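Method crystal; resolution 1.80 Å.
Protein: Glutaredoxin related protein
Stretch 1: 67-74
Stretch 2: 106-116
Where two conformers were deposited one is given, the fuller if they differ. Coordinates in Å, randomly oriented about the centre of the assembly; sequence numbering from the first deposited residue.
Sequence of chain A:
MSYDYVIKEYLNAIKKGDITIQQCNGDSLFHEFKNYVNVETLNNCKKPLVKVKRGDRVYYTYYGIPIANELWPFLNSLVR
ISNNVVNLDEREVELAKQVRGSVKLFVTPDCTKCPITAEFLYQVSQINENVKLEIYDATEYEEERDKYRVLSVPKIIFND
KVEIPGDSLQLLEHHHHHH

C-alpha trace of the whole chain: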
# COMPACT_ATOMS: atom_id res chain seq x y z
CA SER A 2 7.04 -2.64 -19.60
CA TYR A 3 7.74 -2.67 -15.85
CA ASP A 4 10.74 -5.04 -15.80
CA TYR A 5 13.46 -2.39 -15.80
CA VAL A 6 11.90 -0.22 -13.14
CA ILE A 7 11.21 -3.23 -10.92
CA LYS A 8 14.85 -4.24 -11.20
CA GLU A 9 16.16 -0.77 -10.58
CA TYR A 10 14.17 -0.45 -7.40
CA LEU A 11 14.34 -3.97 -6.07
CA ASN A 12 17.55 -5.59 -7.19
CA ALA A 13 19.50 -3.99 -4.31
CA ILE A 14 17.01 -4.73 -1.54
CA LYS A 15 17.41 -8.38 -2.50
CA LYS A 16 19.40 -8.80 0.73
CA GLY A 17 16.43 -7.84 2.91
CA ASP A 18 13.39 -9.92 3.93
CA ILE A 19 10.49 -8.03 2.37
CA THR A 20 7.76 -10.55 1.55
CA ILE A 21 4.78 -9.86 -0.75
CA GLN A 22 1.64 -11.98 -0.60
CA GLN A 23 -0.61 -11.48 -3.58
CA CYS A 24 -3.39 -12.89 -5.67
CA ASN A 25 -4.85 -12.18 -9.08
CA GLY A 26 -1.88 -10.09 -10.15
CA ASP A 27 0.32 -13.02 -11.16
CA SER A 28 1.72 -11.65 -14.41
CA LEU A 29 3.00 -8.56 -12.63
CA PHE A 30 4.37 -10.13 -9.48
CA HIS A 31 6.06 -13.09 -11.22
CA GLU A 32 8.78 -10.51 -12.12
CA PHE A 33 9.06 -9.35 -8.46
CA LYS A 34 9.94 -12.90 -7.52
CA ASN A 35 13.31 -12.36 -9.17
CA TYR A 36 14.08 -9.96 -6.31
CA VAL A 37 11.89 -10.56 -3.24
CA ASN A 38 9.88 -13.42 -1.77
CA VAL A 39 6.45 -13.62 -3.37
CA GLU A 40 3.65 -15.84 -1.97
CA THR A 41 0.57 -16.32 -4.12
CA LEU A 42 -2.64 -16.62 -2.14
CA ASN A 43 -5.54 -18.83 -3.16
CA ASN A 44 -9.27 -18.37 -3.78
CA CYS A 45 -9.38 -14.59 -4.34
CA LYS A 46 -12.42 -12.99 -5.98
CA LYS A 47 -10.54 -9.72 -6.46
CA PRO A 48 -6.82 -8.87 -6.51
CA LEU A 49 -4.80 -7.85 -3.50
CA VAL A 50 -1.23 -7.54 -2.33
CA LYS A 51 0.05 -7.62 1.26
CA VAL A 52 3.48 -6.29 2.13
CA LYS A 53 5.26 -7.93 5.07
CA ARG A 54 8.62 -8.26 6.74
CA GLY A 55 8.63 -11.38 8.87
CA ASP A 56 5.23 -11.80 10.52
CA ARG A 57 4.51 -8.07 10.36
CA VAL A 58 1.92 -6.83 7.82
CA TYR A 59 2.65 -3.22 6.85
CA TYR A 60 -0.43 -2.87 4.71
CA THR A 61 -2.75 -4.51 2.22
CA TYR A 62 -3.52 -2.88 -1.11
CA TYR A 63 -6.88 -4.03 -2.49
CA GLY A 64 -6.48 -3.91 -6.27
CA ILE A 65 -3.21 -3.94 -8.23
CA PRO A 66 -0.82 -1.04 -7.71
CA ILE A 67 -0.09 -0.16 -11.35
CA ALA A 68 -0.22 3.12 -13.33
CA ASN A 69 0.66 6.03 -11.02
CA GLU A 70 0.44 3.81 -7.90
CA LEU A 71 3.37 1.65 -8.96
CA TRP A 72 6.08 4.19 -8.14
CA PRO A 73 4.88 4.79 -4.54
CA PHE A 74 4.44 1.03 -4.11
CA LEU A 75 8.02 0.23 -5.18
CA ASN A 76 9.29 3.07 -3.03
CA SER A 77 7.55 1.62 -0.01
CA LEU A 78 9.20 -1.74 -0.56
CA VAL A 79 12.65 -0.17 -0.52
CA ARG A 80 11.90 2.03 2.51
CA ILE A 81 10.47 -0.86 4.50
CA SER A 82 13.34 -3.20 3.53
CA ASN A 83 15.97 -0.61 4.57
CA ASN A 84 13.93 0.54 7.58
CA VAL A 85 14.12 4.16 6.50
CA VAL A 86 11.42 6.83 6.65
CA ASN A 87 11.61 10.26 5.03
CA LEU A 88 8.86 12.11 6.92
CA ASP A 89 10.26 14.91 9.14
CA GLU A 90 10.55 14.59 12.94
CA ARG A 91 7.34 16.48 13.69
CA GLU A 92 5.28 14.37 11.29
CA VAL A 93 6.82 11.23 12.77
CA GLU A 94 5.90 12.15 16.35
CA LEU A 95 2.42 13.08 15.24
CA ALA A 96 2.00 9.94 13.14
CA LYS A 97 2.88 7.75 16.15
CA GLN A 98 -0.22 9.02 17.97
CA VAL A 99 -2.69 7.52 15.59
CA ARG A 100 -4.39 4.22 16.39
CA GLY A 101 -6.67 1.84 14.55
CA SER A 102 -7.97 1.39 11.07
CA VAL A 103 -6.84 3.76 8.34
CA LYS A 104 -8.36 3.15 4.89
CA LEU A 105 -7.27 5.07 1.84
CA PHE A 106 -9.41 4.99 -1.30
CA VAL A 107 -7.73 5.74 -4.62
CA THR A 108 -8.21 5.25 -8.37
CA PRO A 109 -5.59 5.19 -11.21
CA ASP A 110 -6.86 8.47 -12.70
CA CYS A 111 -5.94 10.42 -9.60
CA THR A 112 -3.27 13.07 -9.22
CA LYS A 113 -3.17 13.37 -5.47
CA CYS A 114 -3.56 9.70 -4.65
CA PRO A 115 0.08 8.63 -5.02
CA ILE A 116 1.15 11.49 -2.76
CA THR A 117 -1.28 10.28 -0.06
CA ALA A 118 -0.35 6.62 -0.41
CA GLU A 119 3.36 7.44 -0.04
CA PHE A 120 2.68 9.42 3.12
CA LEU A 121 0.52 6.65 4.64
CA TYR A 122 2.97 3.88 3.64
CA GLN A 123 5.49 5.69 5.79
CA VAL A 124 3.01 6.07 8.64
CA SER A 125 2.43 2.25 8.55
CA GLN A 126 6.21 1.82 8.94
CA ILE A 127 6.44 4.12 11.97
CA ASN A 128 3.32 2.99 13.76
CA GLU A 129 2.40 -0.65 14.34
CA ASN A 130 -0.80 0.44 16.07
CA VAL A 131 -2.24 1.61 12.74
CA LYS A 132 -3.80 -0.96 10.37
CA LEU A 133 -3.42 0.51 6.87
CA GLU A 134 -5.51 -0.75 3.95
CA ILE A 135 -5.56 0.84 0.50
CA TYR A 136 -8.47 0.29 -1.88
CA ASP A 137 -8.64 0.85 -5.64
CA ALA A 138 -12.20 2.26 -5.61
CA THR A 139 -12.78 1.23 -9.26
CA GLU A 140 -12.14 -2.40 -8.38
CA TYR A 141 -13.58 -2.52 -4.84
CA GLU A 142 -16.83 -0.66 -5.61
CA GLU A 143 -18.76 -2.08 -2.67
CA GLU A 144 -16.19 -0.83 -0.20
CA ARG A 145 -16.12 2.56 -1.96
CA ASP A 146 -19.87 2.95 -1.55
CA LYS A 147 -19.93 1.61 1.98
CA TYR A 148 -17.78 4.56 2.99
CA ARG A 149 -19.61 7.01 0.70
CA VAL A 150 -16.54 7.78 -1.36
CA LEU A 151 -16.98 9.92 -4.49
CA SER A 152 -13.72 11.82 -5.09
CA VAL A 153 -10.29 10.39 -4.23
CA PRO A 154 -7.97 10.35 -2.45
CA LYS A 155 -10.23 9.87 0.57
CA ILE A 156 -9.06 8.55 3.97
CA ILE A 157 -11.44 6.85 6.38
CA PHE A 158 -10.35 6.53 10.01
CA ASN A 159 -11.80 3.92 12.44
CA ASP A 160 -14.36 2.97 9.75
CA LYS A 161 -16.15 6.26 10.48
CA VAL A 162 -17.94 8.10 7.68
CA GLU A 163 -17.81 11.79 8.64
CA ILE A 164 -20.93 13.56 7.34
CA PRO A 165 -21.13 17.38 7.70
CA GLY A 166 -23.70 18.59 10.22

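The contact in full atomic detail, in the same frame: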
# COMPACT_ATOMS: atom_id res chain seq x y z
N ILE A 67 -0.76 -0.54 -10.10
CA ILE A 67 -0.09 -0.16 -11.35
C ILE A 67 -0.36 1.31 -11.69
O ILE A 67 -0.83 2.06 -10.83
CB ILE A 67 -0.51 -1.08 -12.53
CG1 ILE A 67 -1.99 -1.46 -12.41
CG2 ILE A 67 0.36 -2.37 -12.50
CD1 ILE A 67 -2.95 -0.31 -12.42
N ALA A 68 -0.05 1.72 -12.92
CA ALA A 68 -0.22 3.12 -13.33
C ALA A 68 0.50 4.03 -12.35
O ALA A 68 1.63 3.71 -11.94
CB ALA A 68 -1.71 3.50 -13.44
N ASN A 69 -0.09 5.15 -11.92
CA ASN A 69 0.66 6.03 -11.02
C ASN A 69 0.84 5.55 -9.57
O ASN A 69 1.51 6.21 -8.75
CB ASN A 69 0.13 7.49 -11.11
CG ASN A 69 -1.18 7.73 -10.36
OD1 ASN A 69 -1.70 8.86 -10.34
ND2 ASN A 69 -1.72 6.69 -9.76
N GLU A 70 0.28 4.38 -9.25
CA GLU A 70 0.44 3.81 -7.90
C GLU A 70 1.66 2.88 -7.84
O GLU A 70 2.12 2.47 -6.77
CB GLU A 70 -0.82 3.04 -7.48
CG GLU A 70 -2.03 3.95 -7.24
CD GLU A 70 -1.83 4.94 -6.07
OE1 GLU A 70 -1.03 4.67 -5.15
OE2 GLU A 70 -2.51 6.00 -6.03
N LEU A 71 2.23 2.55 -9.00
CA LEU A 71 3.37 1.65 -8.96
C LEU A 71 4.62 2.29 -8.33
O LEU A 71 5.34 1.63 -7.57
CB LEU A 71 3.73 1.16 -10.38
CG LEU A 71 4.95 0.21 -10.42
CD1 LEU A 71 4.62 -1.08 -9.66
CD2 LEU A 71 5.30 -0.13 -11.87
N TRP A 72 4.89 3.54 -8.65
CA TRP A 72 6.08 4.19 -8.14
C TRP A 72 6.07 4.25 -6.61
O TRP A 72 7.08 3.88 -5.96
CB TRP A 72 6.21 5.58 -8.78
CG TRP A 72 7.31 6.43 -8.24
CD1 TRP A 72 8.63 6.07 -8.05
CD2 TRP A 72 7.20 7.79 -7.81
NE1 TRP A 72 9.33 7.14 -7.52
CE2 TRP A 72 8.48 8.20 -7.37
CE3 TRP A 72 6.14 8.71 -7.77
CZ2 TRP A 72 8.73 9.49 -6.88
CZ3 TRP A 72 6.39 9.99 -7.27
CH2 TRP A 72 7.68 10.36 -6.84
N PRO A 73 4.97 4.72 -6.00
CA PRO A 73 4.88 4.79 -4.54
C PRO A 73 5.00 3.38 -3.94
O PRO A 73 5.61 3.19 -2.91
CB PRO A 73 3.50 5.37 -4.27
CG PRO A 73 3.19 6.12 -5.49
CD PRO A 73 3.82 5.40 -6.63
N PHE A 74 4.41 2.40 -4.62
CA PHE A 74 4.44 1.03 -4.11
C PHE A 74 5.88 0.49 -4.06
O PHE A 74 6.33 -0.03 -3.03
CB PHE A 74 3.54 0.14 -5.01
CG PHE A 74 3.59 -1.32 -4.66
CD1 PHE A 74 2.97 -1.80 -3.50
CD2 PHE A 74 4.24 -2.22 -5.49
CE1 PHE A 74 3.02 -3.17 -3.17
CE2 PHE A 74 4.29 -3.60 -5.16
CZ PHE A 74 3.67 -4.06 -4.00
N PHE A 106 -8.81 5.33 -0.03
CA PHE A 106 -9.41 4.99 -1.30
C PHE A 106 -8.73 5.79 -2.39
O PHE A 106 -8.54 7.00 -2.25
CB PHE A 106 -10.91 5.29 -1.28
CG PHE A 106 -11.67 4.36 -0.35
CD1 PHE A 106 -12.26 3.20 -0.84
CD2 PHE A 106 -11.67 4.58 1.02
CE1 PHE A 106 -12.82 2.27 0.01
CE2 PHE A 106 -12.24 3.65 1.90
CZ PHE A 106 -12.81 2.49 1.38
N VAL A 107 -8.37 5.11 -3.47
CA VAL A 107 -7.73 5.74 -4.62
C VAL A 107 -8.32 5.18 -5.91
O VAL A 107 -9.15 4.26 -5.89
CB VAL A 107 -6.19 5.41 -4.67
CG1 VAL A 107 -5.49 5.83 -3.36
CG2 VAL A 107 -5.98 3.89 -4.93
N THR A 108 -7.91 5.77 -7.04
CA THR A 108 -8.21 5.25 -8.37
C THR A 108 -6.96 5.59 -9.20
O THR A 108 -6.17 6.44 -8.78
CB THR A 108 -9.45 5.89 -9.05
OG1 THR A 108 -9.21 7.28 -9.31
CG2 THR A 108 -10.65 5.74 -8.13
N PRO A 109 -6.75 4.92 -10.35
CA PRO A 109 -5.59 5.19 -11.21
C PRO A 109 -5.60 6.63 -11.72
O PRO A 109 -4.57 7.31 -11.69
CB PRO A 109 -5.76 4.18 -12.34
CG PRO A 109 -6.33 3.00 -11.63
CD PRO A 109 -7.40 3.65 -10.72
N ASP A 110 -6.76 7.11 -12.18
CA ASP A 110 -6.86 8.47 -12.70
C ASP A 110 -6.98 9.40 -11.50
O ASP A 110 -8.06 9.95 -11.23
CB ASP A 110 -8.10 8.62 -13.58
CG ASP A 110 -8.18 9.97 -14.29
OD1 ASP A 110 -9.26 10.29 -14.81
OD2 ASP A 110 -7.16 10.72 -14.33
N CYS A 111 -5.88 9.57 -10.78
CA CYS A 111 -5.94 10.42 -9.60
C CYS A 111 -4.58 11.04 -9.31
O CYS A 111 -3.63 10.35 -8.97
CB CYS A 111 -6.41 9.58 -8.40
SG CYS A 111 -6.44 10.46 -6.81
N THR A 112 -4.52 12.36 -9.44
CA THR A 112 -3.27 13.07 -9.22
C THR A 112 -2.77 13.07 -7.80
O THR A 112 -1.60 12.83 -7.57
CB THR A 112 -3.37 14.53 -9.72
OG1 THR A 112 -3.58 14.53 -11.14
CG2 THR A 112 -2.10 15.30 -9.40
N LYS A 113 -3.65 13.33 -6.83
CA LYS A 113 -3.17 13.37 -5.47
C LYS A 113 -3.10 12.04 -4.76
O LYS A 113 -2.59 11.98 -3.66
CB LYS A 113 -4.00 14.35 -4.61
CG LYS A 113 -3.80 15.82 -4.93
CD LYS A 113 -4.56 16.72 -3.97
CE LYS A 113 -6.06 16.48 -4.05
NZ LYS A 113 -6.66 16.68 -5.41
N CYS A 114 -3.57 10.97 -5.37
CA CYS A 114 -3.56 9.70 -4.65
C CYS A 114 -2.17 9.14 -4.35
O CYS A 114 -1.93 8.70 -3.25
CB CYS A 114 -4.37 8.64 -5.39
SG CYS A 114 -6.19 8.94 -5.41
N PRO A 115 -1.25 9.17 -5.32
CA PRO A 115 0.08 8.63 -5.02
C PRO A 115 0.79 9.38 -3.91
O PRO A 115 1.57 8.78 -3.18
CB PRO A 115 0.81 8.66 -6.37
CG PRO A 115 0.04 9.69 -7.18
CD PRO A 115 -1.40 9.45 -6.76
N ILE A 116 0.53 10.67 -3.79
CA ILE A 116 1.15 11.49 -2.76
C ILE A 116 0.62 11.00 -1.40
O ILE A 116 1.37 10.84 -0.44
CB ILE A 116 0.79 12.99 -2.97
CG1 ILE A 116 0.98 13.35 -4.46
CG2 ILE A 116 1.63 13.86 -2.07
CD1 ILE A 116 0.62 14.78 -4.84
O HOH W 1 -2.45 6.39 -12.98
O HOH W 2 -3.67 6.81 -8.17

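The contact joins the start of a helix to a disulfide loop. In the first stretch a short 3-10 turn at Asn69 and Glu70 leads into a helix, held by backbone hydrogen bonds from Glu70 N to Ile67 O (3.0 Å) and from Leu71 N to Ala68 O (3.2 Å). The second stretch leaves a strand at Val107, loops through Pro109 and Cys111, and runs on into a helix that includes Cys114 and Pro115. The two stretches come closest, CA to CA, between Glu70 and Pro115 (5.6 Å), and approach again between Ala68 and Pro109 (CA to CA, 6.1 Å). About 376 Å² is buried in all, and three residues, Pro115, Asn69 and Glu70, account for more than half of it.

Pro115 is the centre. Its CA-to-CB bond points toward the first stretch, and its ring meets three kinds of surface. Pro73 supplies the apolar one: Pro73 CG lies 3.6 Å from Pro115 CB, so two rigid rings from two helices pack with little conformational freedom to lose. The backbone supplies another, Asn69 O standing 3.5 Å from Pro115 CB. The third is the Glu70 carboxylate. Glu70 OE2 is 3.5 Å from Pro115 N, but a proline nitrogen has no hydrogen to share, so this is packing and not a hydrogen bond.

Glu70 reaches that place by folding its side chain, with chi1 and chi2 both m; its CA-to-CB bond points sideways, yet its end comes nearer to the other stretch. There Glu70 OE2 lies 3.3 Å from Cys114 CB and 4.0 Å from Val107 CB. A buried carboxylate needs polar company, and water 2 provides it, donating to Glu70 OE2 and to Thr108 O, each at 2.6 Å from the water oxygen. The water thus ties an acid to a backbone carbonyl, two acceptors that could not bond each other without a proton between them.

Asn69 points toward the disulfide loop, its amide set among backbone carbonyls, though the amide is probably turned over in the model and its individual contacts are best left open. Its main chain is clearer: water 1 accepts from Asn69 N at 2.9 Å and donates to Pro109 O at 2.6 Å. Beside this bridge, Ala68 CB rests 4.3 Å from Pro109 CB, a light apolar contact.

The loop is braced from within by the Cys111 SG to Cys114 SG disulfide (2.1 Å). The rule to read here is economical: proline rings provide shape, while single waters join polar groups across the gap, with no clear direct hydrogen bond between the stretches.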